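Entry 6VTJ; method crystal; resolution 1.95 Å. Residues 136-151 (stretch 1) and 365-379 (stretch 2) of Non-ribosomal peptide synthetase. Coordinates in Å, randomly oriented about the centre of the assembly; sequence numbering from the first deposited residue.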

# COMPACT_ATOMS: atom_id res chain seq x y z
N GLY A 136 2.35 8.19 9.62
CA GLY A 136 1.41 7.30 8.96
C GLY A 136 1.08 6.15 9.87
O GLY A 136 1.66 5.98 10.94
N PHE A 137 0.12 5.33 9.41
CA PHE A 137 -0.38 4.21 10.20
C PHE A 137 0.74 3.25 10.60
O PHE A 137 0.86 2.87 11.77
CB PHE A 137 -1.47 3.47 9.41
CG PHE A 137 -2.18 2.40 10.18
CD1 PHE A 137 -2.62 2.62 11.48
CD2 PHE A 137 -2.48 1.18 9.59
CE1 PHE A 137 -3.31 1.62 12.19
CE2 PHE A 137 -3.16 0.16 10.29
CZ PHE A 137 -3.58 0.39 11.58
N LEU A 138 1.55 2.83 9.63
CA LEU A 138 2.64 1.92 9.95
C LEU A 138 3.72 2.62 10.78
O LEU A 138 4.13 2.10 11.83
CB LEU A 138 3.23 1.34 8.66
CG LEU A 138 4.42 0.40 8.87
CD1 LEU A 138 4.12 -0.75 9.90
CD2 LEU A 138 4.88 -0.17 7.54
N GLY A 139 4.13 3.82 10.37
CA GLY A 139 5.27 4.48 11.00
C GLY A 139 5.09 4.75 12.48
O GLY A 139 6.03 4.58 13.27
N ILE A 140 3.88 5.17 12.88
CA ILE A 140 3.61 5.44 14.29
C ILE A 140 3.73 4.18 15.11
O ILE A 140 4.18 4.21 16.27
CB ILE A 140 2.21 6.09 14.44
CG1 ILE A 140 2.06 6.71 15.82
CG2 ILE A 140 1.07 5.10 14.20
CD1 ILE A 140 3.06 7.78 16.09
N HIS A 141 3.37 3.04 14.54
CA HIS A 141 3.44 1.81 15.30
C HIS A 141 4.84 1.23 15.32
O HIS A 141 5.22 0.58 16.30
CB HIS A 141 2.44 0.82 14.74
CG HIS A 141 1.03 1.14 15.13
ND1 HIS A 141 0.17 1.84 14.31
CD2 HIS A 141 0.36 0.92 16.29
CE1 HIS A 141 -0.99 2.00 14.93
NE2 HIS A 141 -0.89 1.46 16.14
N ILE A 142 5.64 1.48 14.27
CA ILE A 142 7.07 1.21 14.36
C ILE A 142 7.69 2.03 15.50
O ILE A 142 8.50 1.52 16.27
CB ILE A 142 7.78 1.48 13.03
CG1 ILE A 142 7.31 0.49 11.94
CG2 ILE A 142 9.31 1.45 13.23
CD1 ILE A 142 7.89 0.73 10.54
N LEU A 143 7.31 3.30 15.61
CA LEU A 143 7.85 4.13 16.69
C LEU A 143 7.41 3.60 18.05
O LEU A 143 8.20 3.51 19.00
CB LEU A 143 7.41 5.58 16.50
CG LEU A 143 7.52 6.52 17.70
CD1 LEU A 143 8.97 6.66 18.10
CD2 LEU A 143 6.93 7.89 17.36
N TYR A 144 6.13 3.26 18.17
CA TYR A 144 5.62 2.64 19.38
C TYR A 144 6.43 1.41 19.78
O TYR A 144 6.95 1.33 20.90
CB TYR A 144 4.16 2.25 19.18
CG TYR A 144 3.50 1.68 20.40
CD1 TYR A 144 3.13 2.50 21.46
CD2 TYR A 144 3.24 0.32 20.51
CE1 TYR A 144 2.53 2.00 22.58
CE2 TYR A 144 2.64 -0.20 21.62
CZ TYR A 144 2.28 0.65 22.66
OH TYR A 144 1.67 0.15 23.80
N GLU A 145 6.58 0.45 18.86
CA GLU A 145 7.30 -0.77 19.20
C GLU A 145 8.77 -0.50 19.48
O GLU A 145 9.39 -1.20 20.30
CB GLU A 145 7.18 -1.82 18.10
CG GLU A 145 5.77 -2.34 17.87
CD GLU A 145 5.19 -3.09 19.08
OE1 GLU A 145 5.97 -3.72 19.85
OE2 GLU A 145 3.95 -3.03 19.25
N PHE A 146 9.37 0.49 18.82
CA PHE A 146 10.76 0.79 19.10
C PHE A 146 10.91 1.30 20.52
O PHE A 146 11.80 0.87 21.26
CB PHE A 146 11.31 1.82 18.10
CG PHE A 146 12.77 2.12 18.29
CD1 PHE A 146 13.19 3.07 19.21
CD2 PHE A 146 13.74 1.43 17.56
CE1 PHE A 146 14.56 3.33 19.40
CE2 PHE A 146 15.10 1.69 17.74
CZ PHE A 146 15.51 2.65 18.66
N ILE A 147 10.05 2.23 20.92
CA ILE A 147 10.03 2.72 22.30
C ILE A 147 9.91 1.56 23.26
O ILE A 147 10.61 1.50 24.28
CB ILE A 147 8.88 3.72 22.50
CG1 ILE A 147 9.15 5.02 21.75
CG2 ILE A 147 8.64 4.00 23.96
CD1 ILE A 147 7.85 5.74 21.38
N LYS A 148 9.01 0.61 22.95
CA LYS A 148 8.67 -0.41 23.93
C LYS A 148 9.68 -1.54 24.01
O LYS A 148 9.76 -2.20 25.05
CB LYS A 148 7.29 -1.01 23.63
CG LYS A 148 6.14 -0.12 23.99
CD LYS A 148 4.84 -0.90 24.01
N SER A 149 10.46 -1.79 22.95
CA SER A 149 11.25 -3.01 22.87
C SER A 149 12.71 -2.81 22.50
O SER A 149 13.45 -3.79 22.47
CB SER A 149 10.64 -3.99 21.85
OG SER A 149 9.23 -3.94 21.91
N GLU A 150 13.14 -1.59 22.19
CA GLU A 150 14.51 -1.34 21.80
C GLU A 150 15.14 -0.36 22.77
O GLU A 150 14.44 0.33 23.52
CB GLU A 150 14.59 -0.80 20.36
CG GLU A 150 14.01 -1.77 19.36
CD GLU A 150 14.76 -3.10 19.33
OE1 GLU A 150 16.01 -3.07 19.48
OE2 GLU A 150 14.10 -4.15 19.16
N GLU A 151 16.47 -0.28 22.73
CA GLU A 151 17.20 0.50 23.71
C GLU A 151 17.72 1.84 23.18
O GLU A 151 17.98 2.74 23.98
CB GLU A 151 18.38 -0.32 24.25
CG GLU A 151 17.97 -1.41 25.23
N GLN A 365 -1.99 -7.52 11.39
CA GLN A 365 -2.28 -6.57 12.46
C GLN A 365 -1.10 -5.62 12.66
O GLN A 365 0.04 -6.06 12.86
CB GLN A 365 -2.59 -7.32 13.75
CG GLN A 365 -3.71 -8.39 13.61
CD GLN A 365 -3.17 -9.81 13.37
OE1 GLN A 365 -2.01 -10.00 12.99
NE2 GLN A 365 -4.01 -10.81 13.64
N ILE A 366 -1.39 -4.31 12.63
CA ILE A 366 -0.35 -3.28 12.48
C ILE A 366 0.67 -3.33 13.62
O ILE A 366 1.86 -3.01 13.42
CB ILE A 366 -1.00 -1.89 12.35
CG1 ILE A 366 -0.00 -0.85 11.83
CG2 ILE A 366 -1.51 -1.42 13.68
CD1 ILE A 366 0.50 -1.06 10.43
N ASP A 367 0.24 -3.71 14.83
CA ASP A 367 1.21 -3.79 15.93
C ASP A 367 2.16 -4.96 15.71
O ASP A 367 3.36 -4.86 15.97
CB ASP A 367 0.51 -3.87 17.30
CG ASP A 367 -0.72 -4.79 17.34
OD1 ASP A 367 -1.19 -5.29 16.30
OD2 ASP A 367 -1.25 -5.00 18.46
N TYR A 368 1.65 -6.06 15.15
CA TYR A 368 2.53 -7.16 14.83
C TYR A 368 3.33 -6.92 13.56
O TYR A 368 4.47 -7.39 13.48
CB TYR A 368 1.72 -8.46 14.78
CG TYR A 368 1.49 -8.96 16.19
CD1 TYR A 368 0.53 -8.38 17.00
CD2 TYR A 368 2.26 -10.00 16.71
CE1 TYR A 368 0.34 -8.82 18.29
CE2 TYR A 368 2.07 -10.45 18.01
CZ TYR A 368 1.11 -9.85 18.79
OH TYR A 368 0.93 -10.29 20.07
N VAL A 369 2.82 -6.15 12.58
CA VAL A 369 3.67 -5.75 11.46
C VAL A 369 4.88 -5.00 11.98
O VAL A 369 6.02 -5.27 11.58
CB VAL A 369 2.90 -4.90 10.44
CG1 VAL A 369 3.85 -4.44 9.35
CG2 VAL A 369 1.77 -5.69 9.83
N ALA A 370 4.66 -4.04 12.89
CA ALA A 370 5.78 -3.25 13.39
C ALA A 370 6.77 -4.10 14.20
O ALA A 370 8.00 -3.95 14.05
CB ALA A 370 5.26 -2.07 14.23
N LYS A 371 6.26 -4.99 15.06
CA LYS A 371 7.15 -5.92 15.75
C LYS A 371 7.98 -6.74 14.77
O LYS A 371 9.18 -6.93 14.97
CB LYS A 371 6.35 -6.86 16.65
CG LYS A 371 5.71 -6.22 17.85
CD LYS A 371 5.15 -7.28 18.77
CE LYS A 371 4.03 -6.75 19.64
NZ LYS A 371 3.54 -7.83 20.55
N GLY A 372 7.35 -7.24 13.71
CA GLY A 372 8.08 -8.05 12.75
C GLY A 372 9.10 -7.27 11.95
O GLY A 372 10.14 -7.81 11.56
N ILE A 373 8.82 -5.99 11.69
CA ILE A 373 9.80 -5.14 10.99
C ILE A 373 11.02 -4.95 11.87
O ILE A 373 12.16 -5.08 11.41
CB ILE A 373 9.16 -3.80 10.60
CG1 ILE A 373 8.28 -3.99 9.37
CG2 ILE A 373 10.23 -2.74 10.34
CD1 ILE A 373 7.25 -2.90 9.20
N LEU A 374 10.79 -4.67 13.15
CA LEU A 374 11.91 -4.50 14.06
C LEU A 374 12.72 -5.79 14.20
O LEU A 374 13.95 -5.74 14.31
CB LEU A 374 11.41 -4.02 15.42
CG LEU A 374 10.88 -2.60 15.38
CD1 LEU A 374 10.59 -2.12 16.81
CD2 LEU A 374 11.87 -1.66 14.69
N ALA A 375 12.06 -6.95 14.20
CA ALA A 375 12.81 -8.21 14.32
C ALA A 375 13.61 -8.50 13.06
O ALA A 375 14.78 -8.89 13.13
CB ALA A 375 11.86 -9.38 14.62
N LEU A 376 12.98 -8.35 11.89
CA LEU A 376 13.67 -8.67 10.65
C LEU A 376 14.80 -7.71 10.35
O LEU A 376 15.74 -8.08 9.64
CB LEU A 376 12.66 -8.70 9.49
CG LEU A 376 11.61 -9.81 9.67
CD1 LEU A 376 10.44 -9.66 8.70
CD2 LEU A 376 12.25 -11.20 9.56
N SER A 377 14.77 -6.49 10.91
CA SER A 377 15.87 -5.56 10.68
C SER A 377 17.18 -6.05 11.29
O SER A 377 18.25 -5.58 10.87
CB SER A 377 15.49 -4.17 11.23
OG SER A 377 14.31 -3.68 10.58
N LYS A 378 17.14 -6.99 12.24
CA LYS A 378 18.34 -7.51 12.90
C LYS A 378 18.90 -8.79 12.27
O LYS A 378 19.90 -9.32 12.77
CB LYS A 378 18.05 -7.78 14.39
CG LYS A 378 17.44 -6.62 15.21
CD LYS A 378 17.24 -7.12 16.66
CE LYS A 378 16.57 -6.12 17.59
NZ LYS A 378 15.11 -6.07 17.34
N THR A 379 18.29 -9.29 11.18
CA THR A 379 18.76 -10.52 10.53
C THR A 379 20.14 -10.30 9.88
O THR A 379 20.56 -9.16 9.67
CB THR A 379 17.74 -10.98 9.49
OG1 THR A 379 17.49 -9.94 8.54
CG2 THR A 379 16.40 -11.40 10.18

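The two stretches are mostly helical, and their helices pack with axes 8.4 Å apart at closest approach and N-to-C directions 62° apart. Together they bury 735 Å², with apolar side-chain contacts making up much of the packing; a single hydrogen bond, part of a salt bridge, crosses between them.

Gly136 makes no contact, so the interface begins at Phe137. Its CA-to-CB bond points sideways, but with chi1 in t the ring reaches Ile366, where Phe137 CZ lies 3.5 Å from Ile366 CG2. Ile366 CG1 sits 3.8 Å from the ring centroid, 15° off the normal, which places this CH-pi contact over the face. Leu138 likewise starts out sideways and turns its end inward. Its CD1 approaches Ile366 CD1 and Val369 CG1, both at 3.7 Å, and Ile373 CD1 at 3.9 Å, so one methyl group touches three aliphatic residues of the other helix.

Gly139 and Ile140 take no part, and the next contact comes one turn after Phe137. His141 points toward stretch 2, and its ring is held by ND1 donating to Phe137 O at 2.8 Å and a nearly linear 176°; NE2 is bonded elsewhere in the structure. With its nitrogens so engaged, the ring offers a face to Ile366 CG2, which lies 3.6 Å from its centroid and only 8° off the normal. Ile366 therefore uses CG1 over one ring and CG2 over the other, a role suited to a branched aliphatic side chain, and it has the largest covered area of any residue here, 108 Å².

The backbones come closest at Ile142 and Ala370, whose CA atoms are 4.7 Å apart. The small side chain of Ala370 fits this approach: its CB lies 3.4 Å from His141 O and 3.6 Å from Ile142 N, in direct contact with the backbone of stretch 1. Ile142 extends along the junction, its CG1 4.0 Å from Ala370 CB and its CD1 3.9 Å from Ile373 CD1.

Leu143 points away and Tyr144 makes no contact. Glu145 points toward stretch 2 and fits as a knob among Asp367, Ala370, Lys371 and Leu374. Chi1 and chi2 are both m, and both the carbon stem and the carboxylate pack here: Glu145 CG is 3.7 Å from Ala370 CB, CB is 3.7 Å from Leu374 CD1, and OE1 is 3.2 Å from Lys371 CG. Leu374 CD1 continues to Phe146, 3.5 Å from its N and 4.2 Å from its CB, so this methyl covers backbone as well as side chain.

Ile147 points away, and Lys148 is out of reach. Beyond them, Glu150 closes the contact with charge: Lys378 NZ donates to Glu150 OE2 at 2.8 Å. Lys378 extends through chi2 and chi3 in t, then bends at chi4 (77°, p); its NZ also bonds Leu374 O at 3.3 Å, linking the salt bridge to the backbone of its own stretch.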